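PDB 1WZO: HpcE from Thermus thermophilus, which probably catalyses the isomerisation of 2-hydroxyhepta-2,4-diene-1,7-dioate in aromatic-acid breakdown, as a tetrameric member of the fumarylacetoacetate hydrolase family. Local coordinates for residues Pro68-Lys73 and Leu196-Glu201; Asp133-Thr138 and Ile143-Arg148; Glu164-Leu169 and Tyr190-Leu195. All coordinates share one frame; numbering follows the deposited sequence.

Contact 1 (Pro68-Lys73 and Leu196-Glu201); sequences PALFWK and LEFISE
Pro-68 and Leu-70 meet Phe-198 and Ile-199 where helix 192-200 packs against strand 69-73 in the fumarylacetoacetate hydrolase-type domain. The contact is wholly apolar, without a hydrogen bond across it. Its tight part is a CH-pi interaction: Pro-68 CD stands over the middle of the Phe-198 ring, 3.5 Å from the centroid and 1° off the normal. The two side chains come from opposite directions, the pyrrolidine pressing on a face while CG of Phe-198, anti to the backbone N (chi1 179°), carries the ring out from the helix toward the strand. Leu-70 uses the rim instead. Its CD1 lies in the ring plane, 3.7 Å from Phe-198 CE2, and the same methyl reaches CG1 of Ile-199, so this leucine fills the notch between two consecutive helix residues. Val-49 of strand 46-50 also packs on Pro-68 and Leu-70 and continues this buried layer.

Toward solvent the packing is looser: Glu-197 and Glu-201 are partly exposed and do not meet the strand. Phe-198 too is partly exposed, though Arg-144 of the second subunit packs on it. An alanine in place of Phe-198 would probably leave Pro-68 CD without its aromatic face and open a gap beside Leu-70 CD1. Within the helix, Leu-196 O accepts from both the backbone N and the hydroxyl of Ser-200. At the inner end of the contact, Leu-70 CD2 rests 3.9 Å from Ile-199 CD1.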
# COMPACT_ATOMS: atom_id res chain seq x y z
N PRO B 68 26.80 10.08 -13.23
CA PRO B 68 25.79 9.24 -13.89
C PRO B 68 24.61 10.06 -14.38
O PRO B 68 24.10 10.92 -13.66
CB PRO B 68 25.38 8.26 -12.79
CG PRO B 68 26.60 8.17 -11.94
CD PRO B 68 27.06 9.60 -11.86
N ALA B 69 24.19 9.80 -15.61
CA ALA B 69 23.05 10.50 -16.22
C ALA B 69 21.78 9.73 -15.85
O ALA B 69 21.31 8.88 -16.60
CB ALA B 69 23.22 10.54 -17.73
N LEU B 70 21.23 10.05 -14.68
CA LEU B 70 20.05 9.38 -14.15
C LEU B 70 18.72 9.83 -14.73
O LEU B 70 18.54 11.01 -15.07
CB LEU B 70 19.99 9.58 -12.63
CG LEU B 70 21.19 9.24 -11.75
CD1 LEU B 70 20.92 9.75 -10.34
CD2 LEU B 70 21.42 7.73 -11.73
N PHE B 71 17.78 8.89 -14.85
CA PHE B 71 16.44 9.19 -15.33
C PHE B 71 15.44 8.27 -14.65
O PHE B 71 15.80 7.27 -14.03
CB PHE B 71 16.33 9.07 -16.85
CG PHE B 71 16.51 7.67 -17.37
CD1 PHE B 71 17.77 7.19 -17.69
CD2 PHE B 71 15.40 6.85 -17.57
CE1 PHE B 71 17.93 5.90 -18.20
CE2 PHE B 71 15.56 5.56 -18.08
CZ PHE B 71 16.83 5.09 -18.40
N TRP B 72 14.16 8.62 -14.79
CA TRP B 72 13.08 7.88 -14.15
C TRP B 72 12.21 7.06 -15.09
O TRP B 72 12.04 7.40 -16.25
CB TRP B 72 12.21 8.90 -13.40
CG TRP B 72 10.89 8.41 -12.87
CD1 TRP B 72 10.69 7.55 -11.83
CD2 TRP B 72 9.60 8.86 -13.28
NE1 TRP B 72 9.35 7.44 -11.56
CE2 TRP B 72 8.65 8.23 -12.44
CE3 TRP B 72 9.14 9.73 -14.28
CZ2 TRP B 72 7.28 8.45 -12.56
CZ3 TRP B 72 7.77 9.95 -14.40
CH2 TRP B 72 6.86 9.31 -13.54
N LYS B 73 11.69 5.95 -14.57
CA LYS B 73 10.76 5.10 -15.31
C LYS B 73 9.56 4.95 -14.36
O LYS B 73 9.71 4.47 -13.23
CB LYS B 73 11.35 3.71 -15.61
CG LYS B 73 12.47 3.68 -16.65
CD LYS B 73 12.00 3.82 -18.11
CE LYS B 73 11.37 2.54 -18.66
NZ LYS B 73 11.34 2.51 -20.18
N LEU B 196 24.80 3.04 -6.83
CA LEU B 196 24.03 3.09 -5.58
C LEU B 196 24.64 4.08 -4.59
O LEU B 196 23.94 4.67 -3.77
CB LEU B 196 23.94 1.69 -4.95
CG LEU B 196 23.16 0.64 -5.73
CD1 LEU B 196 23.33 -0.72 -5.06
CD2 LEU B 196 21.68 1.02 -5.81
N GLU B 197 25.96 4.26 -4.67
CA GLU B 197 26.63 5.22 -3.79
C GLU B 197 26.25 6.62 -4.24
O GLU B 197 25.90 7.48 -3.43
CB GLU B 197 28.15 5.06 -3.89
CG GLU B 197 28.94 6.10 -3.11
CD GLU B 197 30.44 5.98 -3.35
OE1 GLU B 197 30.87 6.16 -4.50
OE2 GLU B 197 31.18 5.69 -2.38
N PHE B 198 26.33 6.85 -5.55
CA PHE B 198 26.02 8.16 -6.12
C PHE B 198 24.59 8.58 -5.80
O PHE B 198 24.35 9.71 -5.38
CB PHE B 198 26.19 8.12 -7.64
CG PHE B 198 25.87 9.43 -8.32
CD1 PHE B 198 26.74 10.51 -8.24
CD2 PHE B 198 24.66 9.59 -9.00
CE1 PHE B 198 26.42 11.74 -8.83
CE2 PHE B 198 24.34 10.81 -9.59
CZ PHE B 198 25.22 11.89 -9.50
N ILE B 199 23.65 7.66 -5.99
CA ILE B 199 22.24 7.92 -5.75
C ILE B 199 21.90 8.09 -4.28
O ILE B 199 21.33 9.11 -3.89
CB ILE B 199 21.35 6.81 -6.36
CG1 ILE B 199 21.58 6.74 -7.88
CG2 ILE B 199 19.87 7.08 -6.04
CD1 ILE B 199 20.96 5.52 -8.55
N SER B 200 22.28 7.10 -3.46
CA SER B 200 21.98 7.14 -2.04
C SER B 200 22.62 8.30 -1.30
O SER B 200 22.28 8.56 -0.15
CB SER B 200 22.38 5.82 -1.36
OG SER B 200 23.79 5.70 -1.26
N GLU B 201 23.55 8.99 -1.95
CA GLU B 201 24.20 10.13 -1.33
C GLU B 201 23.20 11.26 -1.08
O GLU B 201 23.32 11.99 -0.09
CB GLU B 201 25.34 10.65 -2.21
CG GLU B 201 26.13 11.81 -1.59
CD GLU B 201 25.57 13.19 -1.96
OE1 GLU B 201 25.80 14.14 -1.18
OE2 GLU B 201 24.92 13.32 -3.02

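Contact 2 (Asp133-Thr138 and Ile143-Arg148); sequences DYVTNT and IRAKGR
Tyr-134, in the loop that follows strand 120-131, packs against the short helix 143-146 and takes Arg-144 of that helix over one face of its ring in an off-centre cation-pi contact. The guanidinium carbon CZ of Arg-144 is 4.2 Å from the centroid of the Tyr-134 ring, and the closest approach, 3.2 Å, is between Arg-144 NH1 and Tyr-134 CD1, toward the rim. The two planes are inclined by 41°, so this is a tilted overlap rather than a parallel stack. A bend in the arginine chain at chi3 (80°) turns its guanidinium over the tyrosine. The opposite face of the ring is met by CB of Asp-133, whose carboxylate bonds the backbone N of Arg-92 and of Phe-93.

A second arginine approaches the same side of the ring obliquely, near CE2: Arg-148 NH1 lies 3.5 Å from Tyr-134 CE2, with that carbon over a face of the guanidinium. This arginine follows Gly-147, the first residue to leave helical geometry, and it folds back on the helix it has just left. The helix-loop unit belongs to the fumarylacetoacetate hydrolase-type domain, and Ala-145 bonds by its backbone to Ala-131 at the end of strand 120-131. Arg-148 NH1 donates to Arg-144 O at 2.9 Å with an N-H...O angle of 159°, the acceptor lying close to the guanidinium plane; this bond fixes the rotation of the group beside the tyrosine.

The apolar part is centred on Ala-145. Its CB sits 3.9 Å from Tyr-134 CB and 3.7 Å from Val-135 CG2, tying loop to helix beside the arginines. Arg-144 NH2 forms a salt bridge with Glu-67 of the second subunit, a negative charge that probably helps hold the guanidinium in position over Tyr-134.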
# COMPACT_ATOMS: atom_id res chain seq x y z
N ASP B 133 11.93 8.56 -31.54
CA ASP B 133 11.21 9.61 -32.26
C ASP B 133 10.98 10.79 -31.33
O ASP B 133 10.99 11.94 -31.75
CB ASP B 133 9.83 9.13 -32.72
CG ASP B 133 9.90 7.96 -33.68
OD1 ASP B 133 10.45 6.91 -33.31
OD2 ASP B 133 9.38 8.11 -34.81
N TYR B 134 10.78 10.49 -30.05
CA TYR B 134 10.48 11.52 -29.08
C TYR B 134 11.64 12.02 -28.24
O TYR B 134 11.43 12.72 -27.25
CB TYR B 134 9.35 11.03 -28.16
CG TYR B 134 8.22 10.35 -28.91
CD1 TYR B 134 7.68 10.92 -30.07
CD2 TYR B 134 7.69 9.14 -28.47
CE1 TYR B 134 6.65 10.28 -30.78
CE2 TYR B 134 6.66 8.51 -29.16
CZ TYR B 134 6.15 9.08 -30.31
OH TYR B 134 5.15 8.44 -31.00
N VAL B 135 12.87 11.69 -28.63
CA VAL B 135 14.04 12.13 -27.89
C VAL B 135 14.63 13.44 -28.42
O VAL B 135 14.69 13.67 -29.63
CB VAL B 135 15.15 11.04 -27.90
CG1 VAL B 135 16.40 11.57 -27.21
CG2 VAL B 135 14.66 9.79 -27.19
N THR B 136 15.05 14.29 -27.49
CA THR B 136 15.68 15.59 -27.77
C THR B 136 16.69 15.80 -26.65
O THR B 136 16.93 14.89 -25.85
CB THR B 136 14.67 16.76 -27.75
OG1 THR B 136 14.10 16.86 -26.44
CG2 THR B 136 13.57 16.55 -28.77
N ASN B 137 17.29 16.99 -26.57
CA ASN B 137 18.27 17.24 -25.52
C ASN B 137 17.71 17.92 -24.27
O ASN B 137 18.46 18.49 -23.48
CB ASN B 137 19.45 18.05 -26.06
CG ASN B 137 20.28 17.26 -27.07
OD1 ASN B 137 20.46 16.05 -26.92
ND2 ASN B 137 20.80 17.94 -28.08
N THR B 138 16.39 17.84 -24.10
CA THR B 138 15.74 18.43 -22.93
C THR B 138 15.43 17.27 -21.99
O THR B 138 14.60 16.41 -22.31
CB THR B 138 14.42 19.13 -23.30
OG1 THR B 138 14.66 20.10 -24.33
CG2 THR B 138 13.83 19.84 -22.09
N ILE B 143 10.66 11.85 -20.72
CA ILE B 143 9.70 10.94 -20.11
C ILE B 143 8.74 10.42 -21.19
O ILE B 143 8.36 9.26 -21.17
CB ILE B 143 8.93 11.68 -18.98
CG1 ILE B 143 9.89 11.89 -17.80
CG2 ILE B 143 7.70 10.89 -18.57
CD1 ILE B 143 9.39 12.86 -16.74
N ARG B 144 8.39 11.27 -22.15
CA ARG B 144 7.50 10.86 -23.22
C ARG B 144 8.10 9.72 -24.07
O ARG B 144 7.39 8.91 -24.64
CB ARG B 144 7.17 12.04 -24.13
CG ARG B 144 6.08 11.74 -25.15
CD ARG B 144 5.40 13.01 -25.65
NE ARG B 144 6.18 13.70 -26.67
CZ ARG B 144 6.15 13.40 -27.96
NH1 ARG B 144 5.38 12.40 -28.39
NH2 ARG B 144 6.89 14.08 -28.82
N ALA B 145 9.43 9.69 -24.13
CA ALA B 145 10.13 8.67 -24.92
C ALA B 145 10.41 7.37 -24.16
O ALA B 145 10.50 6.30 -24.77
CB ALA B 145 11.46 9.24 -25.42
N LYS B 146 10.53 7.47 -22.85
CA LYS B 146 10.87 6.31 -22.02
C LYS B 146 9.79 5.86 -21.03
O LYS B 146 9.72 4.67 -20.71
CB LYS B 146 12.12 6.62 -21.20
CG LYS B 146 13.31 7.10 -22.00
CD LYS B 146 14.07 5.95 -22.62
CE LYS B 146 14.79 5.12 -21.56
NZ LYS B 146 15.47 3.94 -22.17
N GLY B 147 8.99 6.80 -20.56
CA GLY B 147 7.98 6.49 -19.55
C GLY B 147 6.58 6.12 -20.00
O GLY B 147 5.62 6.31 -19.24
N ARG B 148 6.45 5.59 -21.21
CA ARG B 148 5.15 5.20 -21.74
C ARG B 148 4.64 3.90 -21.12
O ARG B 148 5.43 3.06 -20.69
CB ARG B 148 5.25 5.03 -23.26
CG ARG B 148 5.98 6.18 -23.96
CD ARG B 148 6.06 5.94 -25.46
NE ARG B 148 4.78 6.15 -26.13
CZ ARG B 148 4.27 7.35 -26.41
NH1 ARG B 148 4.94 8.45 -26.10
NH2 ARG B 148 3.10 7.45 -27.02

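Contact 3 (Glu164-Leu169 and Tyr190-Leu195); sequences EDPQDL and YSVAEL
The flat carboxamide of Gln-167 lies against the start of helix 192-200, with Ser-191 CB over one of its faces, 3.7 Å from Gln-167 CD. The OE1 end of the amide reaches toward the first helical residue. There it accepts from Val-192 N at 2.8 Å in a nearly straight bond (N-H...O 173°), although the donor is tilted 30° from the carbonyl plane. A bend at chi2 (-55°) brings the amide across from the turn to the helix, where OE1 also touches Val-192 CG2 at 3.3 Å.

The same oxygen reaches a second helical N-H through a water, which donates to Gln-167 OE1 and accepts from Ala-193 N, 2.9 Å from the water. Beside this polar grip, Pro-166 CB packs on Val-192 CG2 at 4.1 Å, and Leu-100 and Val-102 of strand 94-104 touch Pro-166 and Val-192 respectively.

The glutamine is presented by a type I turn from Asp-165 to Asp-168, which holds an Asx turn: Asp-165 OD1 accepts from Gln-167 N, met from above the carboxylate plane. On the helix side, Ser-191 OG accepts from Glu-194 N at 3.1 Å, while Ser-191 N donates to Glu-194 OE1 at 2.9 Å, through the anti lone pair of that oxygen. Arg-64 forms a salt bridge with the same carboxylate oxygen. These reciprocal bonds make a capping box with Ser-191 as N-cap, and Gln-167 supplements it from the loop 164-169 by occupying a first-turn N-H that the box does not use.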
# COMPACT_ATOMS: atom_id res chain seq x y z
N GLU B 164 26.93 -13.82 -7.87
CA GLU B 164 28.10 -13.57 -7.04
C GLU B 164 28.76 -12.23 -7.36
O GLU B 164 29.32 -11.59 -6.48
CB GLU B 164 29.10 -14.72 -7.19
CG GLU B 164 29.25 -15.25 -8.60
CD GLU B 164 30.08 -16.51 -8.66
OE1 GLU B 164 31.29 -16.46 -8.32
OE2 GLU B 164 29.54 -17.57 -9.05
N ASP B 165 28.69 -11.82 -8.63
CA ASP B 165 29.27 -10.55 -9.06
C ASP B 165 28.45 -9.97 -10.21
O ASP B 165 28.48 -10.47 -11.33
CB ASP B 165 30.73 -10.75 -9.49
CG ASP B 165 31.36 -9.47 -10.00
OD1 ASP B 165 30.83 -8.37 -9.72
OD2 ASP B 165 32.41 -9.55 -10.68
N PRO B 166 27.71 -8.88 -9.95
CA PRO B 166 26.88 -8.25 -10.98
C PRO B 166 27.67 -7.65 -12.14
O PRO B 166 27.11 -7.38 -13.20
CB PRO B 166 26.11 -7.19 -10.19
CG PRO B 166 27.11 -6.77 -9.15
CD PRO B 166 27.64 -8.12 -8.69
N GLN B 167 28.97 -7.44 -11.95
CA GLN B 167 29.82 -6.88 -12.99
C GLN B 167 30.44 -7.97 -13.85
O GLN B 167 31.34 -7.71 -14.66
CB GLN B 167 30.94 -6.03 -12.37
CG GLN B 167 30.46 -5.01 -11.33
CD GLN B 167 29.38 -4.08 -11.87
OE1 GLN B 167 28.54 -3.60 -11.11
NE2 GLN B 167 29.41 -3.80 -13.17
N ASP B 168 29.96 -9.20 -13.69
CA ASP B 168 30.48 -10.33 -14.46
C ASP B 168 29.34 -11.22 -14.98
O ASP B 168 29.25 -12.40 -14.65
CB ASP B 168 31.44 -11.13 -13.57
CG ASP B 168 32.20 -12.20 -14.33
OD1 ASP B 168 32.78 -11.88 -15.39
OD2 ASP B 168 32.23 -13.35 -13.86
N LEU B 169 28.48 -10.63 -15.81
CA LEU B 169 27.33 -11.35 -16.38
C LEU B 169 27.17 -11.01 -17.86
O LEU B 169 27.34 -9.85 -18.25
CB LEU B 169 26.04 -10.97 -15.64
CG LEU B 169 25.93 -11.16 -14.13
CD1 LEU B 169 24.63 -10.53 -13.63
CD2 LEU B 169 25.98 -12.63 -13.79
N TYR B 190 29.99 2.90 -14.86
CA TYR B 190 29.80 3.06 -13.42
C TYR B 190 29.22 1.74 -12.96
O TYR B 190 28.22 1.27 -13.49
CB TYR B 190 28.80 4.18 -13.10
CG TYR B 190 29.35 5.58 -13.14
CD1 TYR B 190 29.27 6.36 -14.30
CD2 TYR B 190 29.95 6.15 -12.01
CE1 TYR B 190 29.76 7.66 -14.33
CE2 TYR B 190 30.44 7.45 -12.03
CZ TYR B 190 30.34 8.20 -13.19
OH TYR B 190 30.82 9.49 -13.21
N SER B 191 29.85 1.13 -11.96
CA SER B 191 29.38 -0.16 -11.45
C SER B 191 28.10 0.01 -10.64
O SER B 191 27.71 1.13 -10.28
CB SER B 191 30.44 -0.79 -10.56
OG SER B 191 30.64 -0.02 -9.38
N VAL B 192 27.45 -1.11 -10.34
CA VAL B 192 26.24 -1.10 -9.54
C VAL B 192 26.58 -0.42 -8.21
O VAL B 192 25.84 0.45 -7.74
CB VAL B 192 25.75 -2.53 -9.26
CG1 VAL B 192 24.61 -2.50 -8.27
CG2 VAL B 192 25.34 -3.20 -10.57
N ALA B 193 27.70 -0.81 -7.61
CA ALA B 193 28.12 -0.23 -6.34
C ALA B 193 28.32 1.28 -6.44
O ALA B 193 27.89 2.02 -5.57
CB ALA B 193 29.41 -0.90 -5.86
N GLU B 194 28.98 1.73 -7.50
CA GLU B 194 29.21 3.17 -7.67
C GLU B 194 27.90 3.93 -7.89
O GLU B 194 27.74 5.05 -7.40
CB GLU B 194 30.16 3.42 -8.83
CG GLU B 194 31.59 2.94 -8.56
CD GLU B 194 32.48 3.10 -9.77
OE1 GLU B 194 32.11 2.59 -10.84
OE2 GLU B 194 33.54 3.75 -9.64
N LEU B 195 26.98 3.32 -8.63
CA LEU B 195 25.69 3.94 -8.91
C LEU B 195 24.85 4.09 -7.64
O LEU B 195 24.25 5.14 -7.39
CB LEU B 195 24.93 3.12 -9.96
CG LEU B 195 25.50 3.15 -11.38
CD1 LEU B 195 24.80 2.13 -12.26
CD2 LEU B 195 25.34 4.56 -11.96
O HOH W 1 28.92 -3.29 -8.35

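Contacts 1 and 3 share helix 192-200: contact 3 binds its N-terminal end to the loop 164-169, while contact 1 sets its later turn on strand 69-73. Their centres are about 14 Å apart, and Pro-68 joins them, with CB 3.8 Å from Leu-195 CD2 and CD 3.8 Å from Tyr-190 CZ. Contact 2 meets the other end of the strand, where Lys-73 NZ lies 2.8 Å from Lys-146 O, a probable hydrogen bond. Contacts 2 and 3 do not touch, their nearest atoms being about 14 Å apart. Contacts 1 and 2 both face the second subunit, and the Trp-72 rings of the two subunits are stacked on each other.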